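Local coordinates for Non-reducing end alpha-L-arabinofuranosidase BoGH43B (Bacteroides ovatus, PDB 5JOZ), which removes terminal non-reducing alpha-L-arabinofuranosyl residues from xyloglucan side branches, converting 'S' units to 'X' units during xyloglucan breakdown, at residues A239-L244 / V275-D280; P221-M226 / W249-L254; T79-D84 / H179-G184; Y186-S191 / D280-V285. All coordinates share one frame; numbering follows the deposited sequence.

All four contacts lie within the five-bladed beta-propeller of family 43. Contact 1 joins two strands of the fifth blade, 234-243 and 269-277, and contact 2 packs the connection from the fourth blade onto strand 249-256 between them; their centres are about 10 Å apart. Contact 4 closes the seam between blades four and five; its centre is about 7 Å from that of contact 1, with which it shares D280. Contact 3, the earliest to close along the chain, reaches from blade two to blade four, about 13 Å from contact 1 between centres, and the pairing of R81 with D240 ties the two together. Contacts 1 and 2 are nested inside the loop that contact 4 closes, so blade five is packed within itself and against blade four.

Contact 1 (A239-L244 / V275-D280); sequences ADLVQL and VTWDAD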
loop_
_atom_site.group_PDB
_atom_site.type_symbol
_atom_site.label_atom_id
_atom_site.label_comp_id
_atom_site.label_asym_id
_atom_site.label_seq_id
_atom_site.Cartn_x
_atom_site.Cartn_y
_atom_site.Cartn_z
ATOM N N ALA A 239 -13.110 1.124 7.088
ATOM C CA ALA A 239 -12.830 0.238 8.200
ATOM C C ALA A 239 -13.240 -1.223 7.947
ATOM O O ALA A 239 -14.029 -1.511 7.050
ATOM C CB ALA A 239 -13.520 0.752 9.452
ATOM N N ASP A 240 -12.659 -2.118 8.753
ATOM C CA ASP A 240 -13.027 -3.520 8.836
ATOM C C ASP A 240 -12.992 -3.931 10.313
ATOM O O ASP A 240 -12.063 -3.576 11.025
ATOM C CB ASP A 240 -12.063 -4.386 8.004
ATOM C CG ASP A 240 -12.615 -5.798 7.718
ATOM O OD1 ASP A 240 -13.764 -6.117 8.100
ATOM O OD2 ASP A 240 -11.888 -6.612 7.104
ATOM N N LEU A 241 -14.007 -4.656 10.768
ATOM C CA LEU A 241 -14.117 -5.038 12.183
ATOM C C LEU A 241 -13.420 -6.370 12.460
ATOM O O LEU A 241 -13.238 -7.175 11.570
ATOM C CB LEU A 241 -15.589 -5.114 12.614
ATOM C CG LEU A 241 -16.449 -3.849 12.495
ATOM C CD1 LEU A 241 -17.819 -4.090 13.100
ATOM C CD2 LEU A 241 -15.831 -2.626 13.154
ATOM N N VAL A 242 -13.012 -6.578 13.704
ATOM C CA VAL A 242 -12.494 -7.873 14.174
ATOM C C VAL A 242 -12.875 -8.047 15.634
ATOM O O VAL A 242 -12.819 -7.088 16.409
ATOM C CB VAL A 242 -10.952 -7.979 14.037
ATOM C CG1 VAL A 242 -10.229 -6.823 14.735
ATOM C CG2 VAL A 242 -10.445 -9.313 14.562
ATOM N N GLN A 243 -13.255 -9.257 16.014
ATOM C CA GLN A 243 -13.620 -9.534 17.397
ATOM C C GLN A 243 -12.564 -10.438 18.031
ATOM O O GLN A 243 -12.112 -11.398 17.413
ATOM C CB GLN A 243 -15.005 -10.188 17.480
ATOM C CG GLN A 243 -15.553 -10.212 18.901
ATOM C CD GLN A 243 -16.849 -11.011 19.073
ATOM O OE1 GLN A 243 -17.112 -11.964 18.352
ATOM N NE2 GLN A 243 -17.651 -10.626 20.064
ATOM N N LEU A 244 -12.205 -10.130 19.275
ATOM C CA LEU A 244 -11.244 -10.921 20.051
ATOM C C LEU A 244 -11.940 -12.027 20.846
ATOM O O LEU A 244 -13.153 -12.001 21.036
ATOM C CB LEU A 244 -10.495 -10.018 21.031
ATOM C CG LEU A 244 -9.898 -8.735 20.477
ATOM C CD1 LEU A 244 -9.159 -7.956 21.557
ATOM C CD2 LEU A 244 -8.964 -9.059 19.341
ATOM N N VAL A 275 -13.869 -0.342 19.262
ATOM C CA VAL A 275 -15.267 -0.172 18.887
ATOM C C VAL A 275 -16.122 -0.589 20.077
ATOM O O VAL A 275 -15.941 -1.666 20.627
ATOM C CB VAL A 275 -15.610 -1.053 17.663
ATOM C CG1 VAL A 275 -17.099 -0.992 17.326
ATOM C CG2 VAL A 275 -14.771 -0.627 16.471
ATOM N N THR A 276 -17.059 0.265 20.457
ATOM C CA THR A 276 -17.959 0.003 21.580
ATOM C C THR A 276 -19.391 -0.105 21.083
ATOM O O THR A 276 -19.818 0.713 20.301
ATOM C CB THR A 276 -17.866 1.156 22.571
ATOM O OG1 THR A 276 -16.481 1.412 22.829
ATOM C CG2 THR A 276 -18.601 0.819 23.877
ATOM N N TRP A 277 -20.115 -1.118 21.542
ATOM C CA TRP A 277 -21.529 -1.300 21.199
ATOM C C TRP A 277 -22.407 -0.698 22.274
ATOM O O TRP A 277 -22.200 -0.965 23.452
ATOM C CB TRP A 277 -21.847 -2.785 21.060
ATOM C CG TRP A 277 -21.089 -3.398 19.942
ATOM C CD1 TRP A 277 -19.827 -3.878 19.987
ATOM C CD2 TRP A 277 -21.535 -3.561 18.594
ATOM N NE1 TRP A 277 -19.465 -4.357 18.760
ATOM C CE2 TRP A 277 -20.486 -4.168 17.882
ATOM C CE3 TRP A 277 -22.722 -3.262 17.923
ATOM C CZ2 TRP A 277 -20.582 -4.492 16.531
ATOM C CZ3 TRP A 277 -22.821 -3.579 16.575
ATOM C CH2 TRP A 277 -21.753 -4.186 15.890
ATOM N N ASP A 278 -23.371 0.130 21.872
ATOM C CA ASP A 278 -24.318 0.724 22.820
ATOM C C ASP A 278 -25.441 -0.272 23.150
ATOM O O ASP A 278 -25.502 -1.375 22.587
ATOM C CB ASP A 278 -24.850 2.080 22.321
ATOM C CG ASP A 278 -25.874 1.972 21.191
ATOM O OD1 ASP A 278 -26.259 0.865 20.765
ATOM O OD2 ASP A 278 -26.307 3.039 20.714
ATOM N N ALA A 279 -26.329 0.137 24.048
ATOM C CA ALA A 279 -27.386 -0.730 24.578
ATOM C C ALA A 279 -28.351 -1.298 23.525
ATOM O O ALA A 279 -28.866 -2.400 23.705
ATOM C CB ALA A 279 -28.154 0.002 25.678
ATOM N N ASP A 280 -28.576 -0.561 22.439
ATOM C CA ASP A 280 -29.452 -0.995 21.348
ATOM C C ASP A 280 -28.738 -1.837 20.268
ATOM O O ASP A 280 -29.361 -2.233 19.287
ATOM C CB ASP A 280 -30.132 0.223 20.704
ATOM C CG ASP A 280 -30.972 1.036 21.704
ATOM O OD1 ASP A 280 -31.624 0.437 22.592
ATOM O OD2 ASP A 280 -30.991 2.284 21.595
#
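The indole of W277 receives L241 CD1 at a slant, 4.4 Å from CZ2, while W249 of the intervening strand packs against it in an edge-to-face pair. Both segments belong to the fifth blade of the beta-propeller: 239-243 lies on its first strand and 275-277 on its third, with strand 249-256 hydrogen-bonded between them. The CA atoms of L241 and V275 are therefore 8.4 Å apart, and contact is left to side chains that meet over the small methyl of A251. Leucine suits this task because its two branches serve two partners, CD1 the indole and CD2 the valine. With CG anti to the carbonyl carbon (chi1 -60°), the fork opens toward the third strand. V275, beta-branched as befits a strand, also divides its methyls, CG1 packing on P283 of the edge strand. L241 N is hydrogen-bonded to Y181 OH of blade four. L241 and V275 cross at about a right angle, CD2 meeting CG2 at 4.0 Å.

Contact 2 (P221-M226 / W249-L254); sequences PVLSNM and WWAVCL
L223 is the residue through which the loop 221-226 rests on A251 and C253 of strand 249-254. The loop leads from the fourth blade of the beta-propeller to the fifth. P221, after a cis peptide bond, offers its carbonyl O to K284 NZ, and the backbone of V222 pairs with V285, so the loop is tied to the blade's edge. L223 follows, with its backbone bonded to E202 and its side chain directed at the strand. CG takes the crowded position between N and the carbonyl carbon (chi1 48°), which sets both methyls over the sheet: CD2 lies 4.2 Å from A251 CB. An alanine and a cysteine suit this face because their short side chains leave width for the leucine. S224 then forms an ST turn, its OG accepting from M226 N at 3.0 Å. N225 fixes the loop further, its side-chain amide hydrogen-bonded to F233 O and V291 N. C253, about 9 Å from the probable proton acceptor D16 by side chain, meets L223 CD1 with its CB at 4.2 Å.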
loop_
_atom_site.group_PDB
_atom_site.type_symbol
_atom_site.label_atom_id
_atom_site.label_comp_id
_atom_site.label_asym_id
_atom_site.label_seq_id
_atom_site.Cartn_x
_atom_site.Cartn_y
_atom_site.Cartn_z
ATOM N N PRO A 221 -21.776 8.814 12.449
ATOM C CA PRO A 221 -20.932 7.777 11.876
ATOM C C PRO A 221 -20.240 6.888 12.913
ATOM O O PRO A 221 -20.143 7.241 14.097
ATOM C CB PRO A 221 -19.882 8.594 11.128
ATOM C CG PRO A 221 -19.714 9.811 11.961
ATOM C CD PRO A 221 -21.018 10.059 12.666
ATOM N N VAL A 222 -19.728 5.753 12.443
ATOM C CA VAL A 222 -19.018 4.804 13.288
ATOM C C VAL A 222 -17.635 5.358 13.648
ATOM O O VAL A 222 -17.210 5.318 14.811
ATOM C CB VAL A 222 -18.907 3.432 12.593
ATOM C CG1 VAL A 222 -17.988 2.494 13.370
ATOM C CG2 VAL A 222 -20.304 2.824 12.422
ATOM N N LEU A 223 -16.931 5.851 12.640
ATOM C CA LEU A 223 -15.656 6.531 12.859
ATOM C C LEU A 223 -15.449 7.590 11.787
ATOM O O LEU A 223 -15.808 7.382 10.632
ATOM C CB LEU A 223 -14.472 5.549 12.948
ATOM C CG LEU A 223 -14.362 4.481 11.863
ATOM C CD1 LEU A 223 -13.565 4.941 10.653
ATOM C CD2 LEU A 223 -13.702 3.246 12.445
ATOM N N SER A 224 -14.948 8.745 12.223
ATOM C CA SER A 224 -14.585 9.855 11.350
ATOM C C SER A 224 -13.855 10.936 12.132
ATOM O O SER A 224 -14.174 11.169 13.291
ATOM C CB SER A 224 -15.814 10.503 10.725
ATOM O OG SER A 224 -15.402 11.552 9.862
ATOM N N ASN A 225 -12.887 11.586 11.479
ATOM C CA ASN A 225 -12.214 12.799 11.998
ATOM C C ASN A 225 -12.670 14.093 11.288
ATOM O O ASN A 225 -12.055 15.148 11.437
ATOM C CB ASN A 225 -10.690 12.621 11.931
ATOM C CG ASN A 225 -10.196 11.610 12.929
ATOM O OD1 ASN A 225 -10.946 10.729 13.336
ATOM N ND2 ASN A 225 -8.935 11.728 13.342
ATOM N N MET A 226 -13.750 13.971 10.517
ATOM C CA MET A 226 -14.555 15.081 9.985
ATOM C C MET A 226 -14.760 16.290 10.925
ATOM O O MET A 226 -14.547 17.427 10.518
ATOM C CB MET A 226 -15.910 14.481 9.585
ATOM C CG MET A 226 -16.970 15.392 9.008
ATOM S SD MET A 226 -18.289 14.372 8.310
ATOM C CE MET A 226 -18.780 13.366 9.712
ATOM N N TRP A 249 -14.284 -5.664 20.611
ATOM C CA TRP A 249 -14.228 -5.338 19.188
ATOM C C TRP A 249 -13.221 -4.210 18.898
ATOM O O TRP A 249 -13.127 -3.209 19.643
ATOM C CB TRP A 249 -15.621 -4.937 18.697
ATOM C CG TRP A 249 -16.596 -6.077 18.616
ATOM C CD1 TRP A 249 -17.317 -6.624 19.650
ATOM C CD2 TRP A 249 -16.980 -6.794 17.438
ATOM N NE1 TRP A 249 -18.121 -7.636 19.178
ATOM C CE2 TRP A 249 -17.936 -7.757 17.825
ATOM C CE3 TRP A 249 -16.602 -6.721 16.093
ATOM C CZ2 TRP A 249 -18.506 -8.654 16.916
ATOM C CZ3 TRP A 249 -17.171 -7.609 15.192
ATOM C CH2 TRP A 249 -18.109 -8.568 15.611
ATOM N N TRP A 250 -12.469 -4.418 17.819
ATOM C CA TRP A 250 -11.538 -3.459 17.262
ATOM C C TRP A 250 -11.838 -3.260 15.782
ATOM O O TRP A 250 -12.406 -4.148 15.113
ATOM C CB TRP A 250 -10.099 -3.930 17.490
ATOM C CG TRP A 250 -9.741 -3.841 18.937
ATOM C CD1 TRP A 250 -10.026 -4.754 19.916
ATOM C CD2 TRP A 250 -9.096 -2.749 19.584
ATOM N NE1 TRP A 250 -9.564 -4.302 21.135
ATOM C CE2 TRP A 250 -8.988 -3.074 20.955
ATOM C CE3 TRP A 250 -8.571 -1.536 19.135
ATOM C CZ2 TRP A 250 -8.399 -2.218 21.877
ATOM C CZ3 TRP A 250 -7.971 -0.694 20.050
ATOM C CH2 TRP A 250 -7.892 -1.035 21.405
ATOM N N ALA A 251 -11.500 -2.069 15.295
ATOM C CA ALA A 251 -11.617 -1.711 13.896
ATOM C C ALA A 251 -10.244 -1.340 13.364
ATOM O O ALA A 251 -9.475 -0.663 14.043
ATOM C CB ALA A 251 -12.568 -0.542 13.731
ATOM N N VAL A 252 -9.930 -1.797 12.157
ATOM C CA VAL A 252 -8.847 -1.186 11.396
ATOM C C VAL A 252 -9.499 -0.329 10.325
ATOM O O VAL A 252 -10.618 -0.605 9.908
ATOM C CB VAL A 252 -7.846 -2.201 10.811
ATOM C CG1 VAL A 252 -7.138 -2.924 11.945
ATOM C CG2 VAL A 252 -8.532 -3.183 9.843
ATOM N N CYS A 253 -8.811 0.737 9.937
ATOM C CA CYS A 253 -9.281 1.660 8.905
ATOM C C CYS A 253 -8.081 2.411 8.344
ATOM O O CYS A 253 -6.968 2.322 8.895
ATOM C CB CYS A 253 -10.261 2.666 9.493
ATOM S SG CYS A 253 -9.448 3.909 10.530
ATOM N N LEU A 254 -8.317 3.150 7.263
ATOM C CA LEU A 254 -7.287 3.951 6.633
ATOM C C LEU A 254 -7.426 5.394 7.057
ATOM O O LEU A 254 -8.476 5.816 7.513
ATOM C CB LEU A 254 -7.350 3.852 5.100
ATOM C CG LEU A 254 -8.497 4.473 4.282
ATOM C CD1 LEU A 254 -8.517 6.001 4.267
ATOM C CD2 LEU A 254 -8.445 3.933 2.864
#

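Contact 3 (T79-D84 / H179-G184); sequences TLRYHD and HFYKIG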
loop_
_atom_site.group_PDB
_atom_site.type_symbol
_atom_site.label_atom_id
_atom_site.label_comp_id
_atom_site.label_asym_id
_atom_site.label_seq_id
_atom_site.Cartn_x
_atom_site.Cartn_y
_atom_site.Cartn_z
ATOM N N THR A 79 -10.402 -7.645 0.312
ATOM C CA THR A 79 -10.980 -8.142 1.557
ATOM C C THR A 79 -10.349 -9.518 1.849
ATOM O O THR A 79 -10.186 -10.320 0.932
ATOM C CB THR A 79 -12.522 -8.172 1.467
ATOM O OG1 THR A 79 -13.004 -6.835 1.290
ATOM C CG2 THR A 79 -13.145 -8.769 2.710
ATOM N N LEU A 80 -9.979 -9.757 3.114
ATOM C CA LEU A 80 -9.312 -10.994 3.573
ATOM C C LEU A 80 -10.213 -11.732 4.562
ATOM O O LEU A 80 -10.634 -11.162 5.565
ATOM C CB LEU A 80 -7.985 -10.655 4.266
ATOM C CG LEU A 80 -7.260 -11.682 5.150
ATOM C CD1 LEU A 80 -6.815 -12.903 4.373
ATOM C CD2 LEU A 80 -6.034 -11.050 5.789
ATOM N N ARG A 81 -10.504 -12.999 4.287
ATOM C CA ARG A 81 -11.298 -13.814 5.208
ATOM C C ARG A 81 -10.733 -15.221 5.320
ATOM O O ARG A 81 -9.864 -15.615 4.542
ATOM C CB ARG A 81 -12.760 -13.859 4.753
ATOM C CG ARG A 81 -13.448 -12.506 4.633
ATOM C CD ARG A 81 -13.701 -11.872 5.989
ATOM N NE ARG A 81 -14.362 -10.555 5.893
ATOM C CZ ARG A 81 -13.830 -9.365 6.212
ATOM N NH1 ARG A 81 -12.585 -9.243 6.656
ATOM N NH2 ARG A 81 -14.567 -8.265 6.091
ATOM N N TYR A 82 -11.231 -15.956 6.308
ATOM C CA TYR A 82 -10.784 -17.319 6.609
ATOM C C TYR A 82 -11.982 -18.224 6.915
ATOM O O TYR A 82 -12.839 -17.851 7.720
ATOM C CB TYR A 82 -9.845 -17.295 7.814
ATOM C CG TYR A 82 -9.385 -18.657 8.277
ATOM C CD1 TYR A 82 -8.281 -19.274 7.691
ATOM C CD2 TYR A 82 -10.054 -19.333 9.305
ATOM C CE1 TYR A 82 -7.848 -20.520 8.118
ATOM C CE2 TYR A 82 -9.629 -20.584 9.736
ATOM C CZ TYR A 82 -8.521 -21.170 9.143
ATOM O OH TYR A 82 -8.086 -22.408 9.563
ATOM N N HIS A 83 -12.017 -19.404 6.286
ATOM C CA HIS A 83 -13.055 -20.408 6.524
ATOM C C HIS A 83 -12.556 -21.835 6.287
ATOM O O HIS A 83 -12.057 -22.151 5.201
ATOM C CB HIS A 83 -14.275 -20.133 5.642
ATOM C CG HIS A 83 -15.433 -21.052 5.901
ATOM N ND1 HIS A 83 -16.086 -21.105 7.116
ATOM C CD2 HIS A 83 -16.058 -21.948 5.098
ATOM C CE1 HIS A 83 -17.059 -21.996 7.051
ATOM N NE2 HIS A 83 -17.062 -22.525 5.840
ATOM N N ASP A 84 -12.702 -22.680 7.312
ATOM C CA ASP A 84 -12.375 -24.112 7.246
ATOM C C ASP A 84 -11.010 -24.401 6.616
ATOM O O ASP A 84 -10.912 -24.982 5.525
ATOM C CB ASP A 84 -13.498 -24.881 6.523
ATOM C CG ASP A 84 -14.637 -25.262 7.452
ATOM O OD1 ASP A 84 -15.035 -24.432 8.302
ATOM O OD2 ASP A 84 -15.132 -26.403 7.322
ATOM N N HIS A 179 -18.787 -3.938 4.138
ATOM C CA HIS A 179 -18.555 -5.263 4.708
ATOM C C HIS A 179 -19.835 -5.760 5.342
ATOM O O HIS A 179 -20.634 -4.967 5.838
ATOM C CB HIS A 179 -17.441 -5.245 5.752
ATOM C CG HIS A 179 -16.121 -4.840 5.192
ATOM N ND1 HIS A 179 -15.508 -5.522 4.161
ATOM C CD2 HIS A 179 -15.311 -3.802 5.495
ATOM C CE1 HIS A 179 -14.361 -4.930 3.875
ATOM N NE2 HIS A 179 -14.220 -3.883 4.666
ATOM N N PHE A 180 -19.970 -7.081 5.354
ATOM C CA PHE A 180 -21.148 -7.771 5.797
ATOM C C PHE A 180 -20.792 -8.537 7.073
ATOM O O PHE A 180 -19.831 -9.299 7.078
ATOM C CB PHE A 180 -21.582 -8.733 4.676
ATOM C CG PHE A 180 -22.967 -9.285 4.841
ATOM C CD1 PHE A 180 -24.055 -8.438 4.942
ATOM C CD2 PHE A 180 -23.183 -10.658 4.878
ATOM C CE1 PHE A 180 -25.334 -8.945 5.094
ATOM C CE2 PHE A 180 -24.456 -11.172 5.028
ATOM C CZ PHE A 180 -25.535 -10.309 5.139
ATOM N N TYR A 181 -21.542 -8.319 8.153
ATOM C CA TYR A 181 -21.334 -9.062 9.405
ATOM C C TYR A 181 -22.655 -9.567 9.972
ATOM O O TYR A 181 -23.678 -8.891 9.876
ATOM C CB TYR A 181 -20.641 -8.200 10.465
ATOM C CG TYR A 181 -19.414 -7.460 9.992
ATOM C CD1 TYR A 181 -18.256 -8.142 9.649
ATOM C CD2 TYR A 181 -19.417 -6.074 9.884
ATOM C CE1 TYR A 181 -17.128 -7.465 9.212
ATOM C CE2 TYR A 181 -18.300 -5.383 9.457
ATOM C CZ TYR A 181 -17.152 -6.083 9.122
ATOM O OH TYR A 181 -16.042 -5.389 8.705
ATOM N N LYS A 182 -22.628 -10.763 10.553
ATOM C CA LYS A 182 -23.774 -11.291 11.283
ATOM C C LYS A 182 -23.360 -11.235 12.723
ATOM O O LYS A 182 -22.562 -12.059 13.158
ATOM C CB LYS A 182 -24.101 -12.726 10.856
ATOM C CG LYS A 182 -25.118 -13.464 11.726
ATOM C CD LYS A 182 -26.440 -12.717 11.859
ATOM C CE LYS A 182 -27.504 -13.561 12.544
ATOM N NZ LYS A 182 -27.762 -14.840 11.819
ATOM N N ILE A 183 -23.887 -10.256 13.450
ATOM C CA ILE A 183 -23.535 -10.046 14.852
ATOM C C ILE A 183 -24.827 -10.050 15.657
ATOM O O ILE A 183 -25.700 -9.192 15.432
ATOM C CB ILE A 183 -22.835 -8.686 15.076
ATOM C CG1 ILE A 183 -21.575 -8.562 14.210
ATOM C CG2 ILE A 183 -22.515 -8.488 16.554
ATOM C CD1 ILE A 183 -21.111 -7.133 14.004
ATOM N N GLY A 184 -24.939 -10.985 16.603
ATOM C CA GLY A 184 -26.140 -11.106 17.418
ATOM C C GLY A 184 -27.362 -11.314 16.540
ATOM O O GLY A 184 -27.309 -12.101 15.603
#
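R81 comes up beside H179 and Y181 where the first strands of blades two and four of the beta-propeller run 29° from parallel, their axes 10.5 Å apart. From CB the chain starts beside the backbone N and bends at CG (chi2 -70°), which swings CD and the guanidinium back over T79; T79 CG2 sits 3.6 Å above the guanidinium plane, over its centre. NE is the first polar atom, bound to E130 in a salt bridge and to I129 O of the intervening blade three. NH1 turns home to L80 O at 2.9 Å and forms a second salt bridge with D240 of blade five. NH2 is the atom that reaches segment 179-184, lying 4.1 Å from Y181 CE1. It also comes to 3.5 Å from H179 ND1, but the angle is too poor for a hydrogen bond, and ND1 bonds S128 OG instead. The guanidinium and imidazole planes stand 57° apart. Arginine suits this buried place because one flat group can serve acidic residues of two blades; a leucine here would probably leave E130 and D240 without their shared positive partner. Y181 OH shares D240, bonding its other carboxylate oxygen. T79, its side chain about 7 Å from that of D126, the probable pKa modulator, bonds P127 O through OG1, which lies in the H179 ring plane, at its edge, 3.5 Å from CE1.

Contact 4 (Y186-S191 / D280-V285); sequences YYYIMS and DGWPKV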
loop_
_atom_site.group_PDB
_atom_site.type_symbol
_atom_site.label_atom_id
_atom_site.label_comp_id
_atom_site.label_asym_id
_atom_site.label_seq_id
_atom_site.Cartn_x
_atom_site.Cartn_y
_atom_site.Cartn_z
ATOM N N TYR A 186 -28.735 -9.358 14.271
ATOM C CA TYR A 186 -28.804 -8.611 13.006
ATOM C C TYR A 186 -27.666 -8.862 12.019
ATOM O O TYR A 186 -26.564 -9.240 12.401
ATOM C CB TYR A 186 -28.860 -7.115 13.299
ATOM C CG TYR A 186 -29.918 -6.721 14.291
ATOM C CD1 TYR A 186 -31.247 -6.483 13.887
ATOM C CD2 TYR A 186 -29.596 -6.564 15.641
ATOM C CE1 TYR A 186 -32.225 -6.111 14.815
ATOM C CE2 TYR A 186 -30.558 -6.191 16.570
ATOM C CZ TYR A 186 -31.866 -5.969 16.163
ATOM O OH TYR A 186 -32.785 -5.601 17.118
ATOM N N TYR A 187 -27.966 -8.664 10.739
ATOM C CA TYR A 187 -26.958 -8.598 9.684
ATOM C C TYR A 187 -26.627 -7.126 9.509
ATOM O O TYR A 187 -27.540 -6.310 9.422
ATOM C CB TYR A 187 -27.490 -9.166 8.367
ATOM C CG TYR A 187 -27.763 -10.640 8.429
ATOM C CD1 TYR A 187 -29.005 -11.126 8.843
ATOM C CD2 TYR A 187 -26.777 -11.558 8.095
ATOM C CE1 TYR A 187 -29.253 -12.491 8.908
ATOM C CE2 TYR A 187 -27.013 -12.918 8.152
ATOM C CZ TYR A 187 -28.255 -13.377 8.557
ATOM O OH TYR A 187 -28.469 -14.722 8.627
ATOM N N TYR A 188 -25.332 -6.796 9.471
ATOM C CA TYR A 188 -24.867 -5.418 9.386
ATOM C C TYR A 188 -24.094 -5.200 8.112
ATOM O O TYR A 188 -23.272 -6.031 7.735
ATOM C CB TYR A 188 -23.923 -5.078 10.540
ATOM C CG TYR A 188 -24.559 -4.978 11.896
ATOM C CD1 TYR A 188 -24.772 -6.112 12.667
ATOM C CD2 TYR A 188 -24.906 -3.744 12.436
ATOM C CE1 TYR A 188 -25.330 -6.023 13.929
ATOM C CE2 TYR A 188 -25.465 -3.647 13.695
ATOM C CZ TYR A 188 -25.676 -4.792 14.434
ATOM O OH TYR A 188 -26.242 -4.715 15.674
ATOM N N ILE A 189 -24.348 -4.063 7.475
ATOM C CA ILE A 189 -23.562 -3.563 6.360
ATOM C C ILE A 189 -22.893 -2.289 6.861
ATOM O O ILE A 189 -23.565 -1.295 7.131
ATOM C CB ILE A 189 -24.431 -3.260 5.118
ATOM C CG1 ILE A 189 -24.939 -4.572 4.515
ATOM C CG2 ILE A 189 -23.634 -2.476 4.069
ATOM C CD1 ILE A 189 -25.973 -4.400 3.419
ATOM N N MET A 190 -21.568 -2.343 6.998
ATOM C CA MET A 190 -20.764 -1.201 7.412
ATOM C C MET A 190 -20.040 -0.736 6.160
ATOM O O MET A 190 -19.526 -1.550 5.399
ATOM C CB MET A 190 -19.773 -1.628 8.496
ATOM C CG MET A 190 -19.032 -0.478 9.182
ATOM S SD MET A 190 -17.786 -1.030 10.375
ATOM C CE MET A 190 -16.569 -1.763 9.283
ATOM N N SER A 191 -19.994 0.567 5.938
ATOM C CA SER A 191 -19.460 1.091 4.683
ATOM C C SER A 191 -18.851 2.475 4.868
ATOM O O SER A 191 -18.977 3.090 5.923
ATOM C CB SER A 191 -20.586 1.134 3.645
ATOM O OG SER A 191 -21.646 1.952 4.106
ATOM N N ASP A 280 -28.576 -0.561 22.439
ATOM C CA ASP A 280 -29.452 -0.995 21.348
ATOM C C ASP A 280 -28.738 -1.837 20.268
ATOM O O ASP A 280 -29.361 -2.233 19.287
ATOM C CB ASP A 280 -30.132 0.223 20.704
ATOM C CG ASP A 280 -30.972 1.036 21.704
ATOM O OD1 ASP A 280 -31.624 0.437 22.592
ATOM O OD2 ASP A 280 -30.991 2.284 21.595
ATOM N N GLY A 281 -27.451 -2.124 20.452
ATOM C CA GLY A 281 -26.690 -2.930 19.492
ATOM C C GLY A 281 -26.115 -2.147 18.318
ATOM O O GLY A 281 -26.067 -2.661 17.211
ATOM N N TRP A 282 -25.645 -0.921 18.573
ATOM C CA TRP A 282 -25.030 -0.081 17.545
ATOM C C TRP A 282 -23.587 0.266 17.921
ATOM O O TRP A 282 -23.325 0.697 19.048
ATOM C CB TRP A 282 -25.837 1.202 17.333
ATOM C CG TRP A 282 -27.201 0.990 16.744
ATOM C CD1 TRP A 282 -28.394 1.128 17.387
ATOM C CD2 TRP A 282 -27.517 0.611 15.396
ATOM N NE1 TRP A 282 -29.429 0.846 16.539
ATOM C CE2 TRP A 282 -28.925 0.537 15.305
ATOM C CE3 TRP A 282 -26.750 0.313 14.260
ATOM C CZ2 TRP A 282 -29.587 0.190 14.116
ATOM C CZ3 TRP A 282 -27.401 -0.030 13.078
ATOM C CH2 TRP A 282 -28.811 -0.082 13.015
ATOM N N PRO A 283 -22.640 0.088 16.979
ATOM C CA PRO A 283 -21.229 0.291 17.294
ATOM C C PRO A 283 -20.750 1.732 17.075
ATOM O O PRO A 283 -21.255 2.431 16.196
ATOM C CB PRO A 283 -20.543 -0.638 16.304
ATOM C CG PRO A 283 -21.400 -0.523 15.087
ATOM C CD PRO A 283 -22.806 -0.260 15.560
ATOM N N LYS A 284 -19.787 2.168 17.877
ATOM C CA LYS A 284 -19.123 3.445 17.642
ATOM C C LYS A 284 -17.727 3.465 18.266
ATOM O O LYS A 284 -17.500 2.869 19.317
ATOM C CB LYS A 284 -19.965 4.598 18.200
ATOM C CG LYS A 284 -19.554 5.982 17.699
ATOM C CD LYS A 284 -20.351 7.092 18.375
ATOM C CE LYS A 284 -20.141 8.457 17.714
ATOM N NZ LYS A 284 -20.891 8.669 16.443
ATOM N N VAL A 285 -16.799 4.159 17.616
ATOM C CA VAL A 285 -15.478 4.406 18.199
ATOM C C VAL A 285 -15.598 5.607 19.125
ATOM O O VAL A 285 -15.868 6.702 18.656
ATOM C CB VAL A 285 -14.428 4.671 17.096
ATOM C CG1 VAL A 285 -13.104 5.147 17.693
ATOM C CG2 VAL A 285 -14.242 3.417 16.247
#
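The backbones pass with the CA atoms of Y188 and W282 9.8 Å apart, and the backbone of G281, just before W282, turns at positive phi (85°). That turn presents G281 O to the phenol: Y188 OH donates to it at 2.6 Å, in the carbonyl plane and with a C=O...donor angle of 151°. Glycine suits the site because a CB would press on the carbonyl O of D280 and come within 3.6 Å of Y188 OH. W282 starts away from the tyrosine, yet its broad indole returns, crossing the phenol ring at a slant with CZ3 4.1 Å from Y188 CE2. A phenylalanine in place of Y188 would probably leave G281 O without this donor and the turn less firmly held. R206 makes cation-pi contacts with both Y186 and W282. Strand 186-193, flanked by 176-183 and 201-207 in blade four, thus meets edge strand 283-284 of blade five and the turn before it, while W277 of the adjoining strand 269-277 packs edge-to-face with Y188.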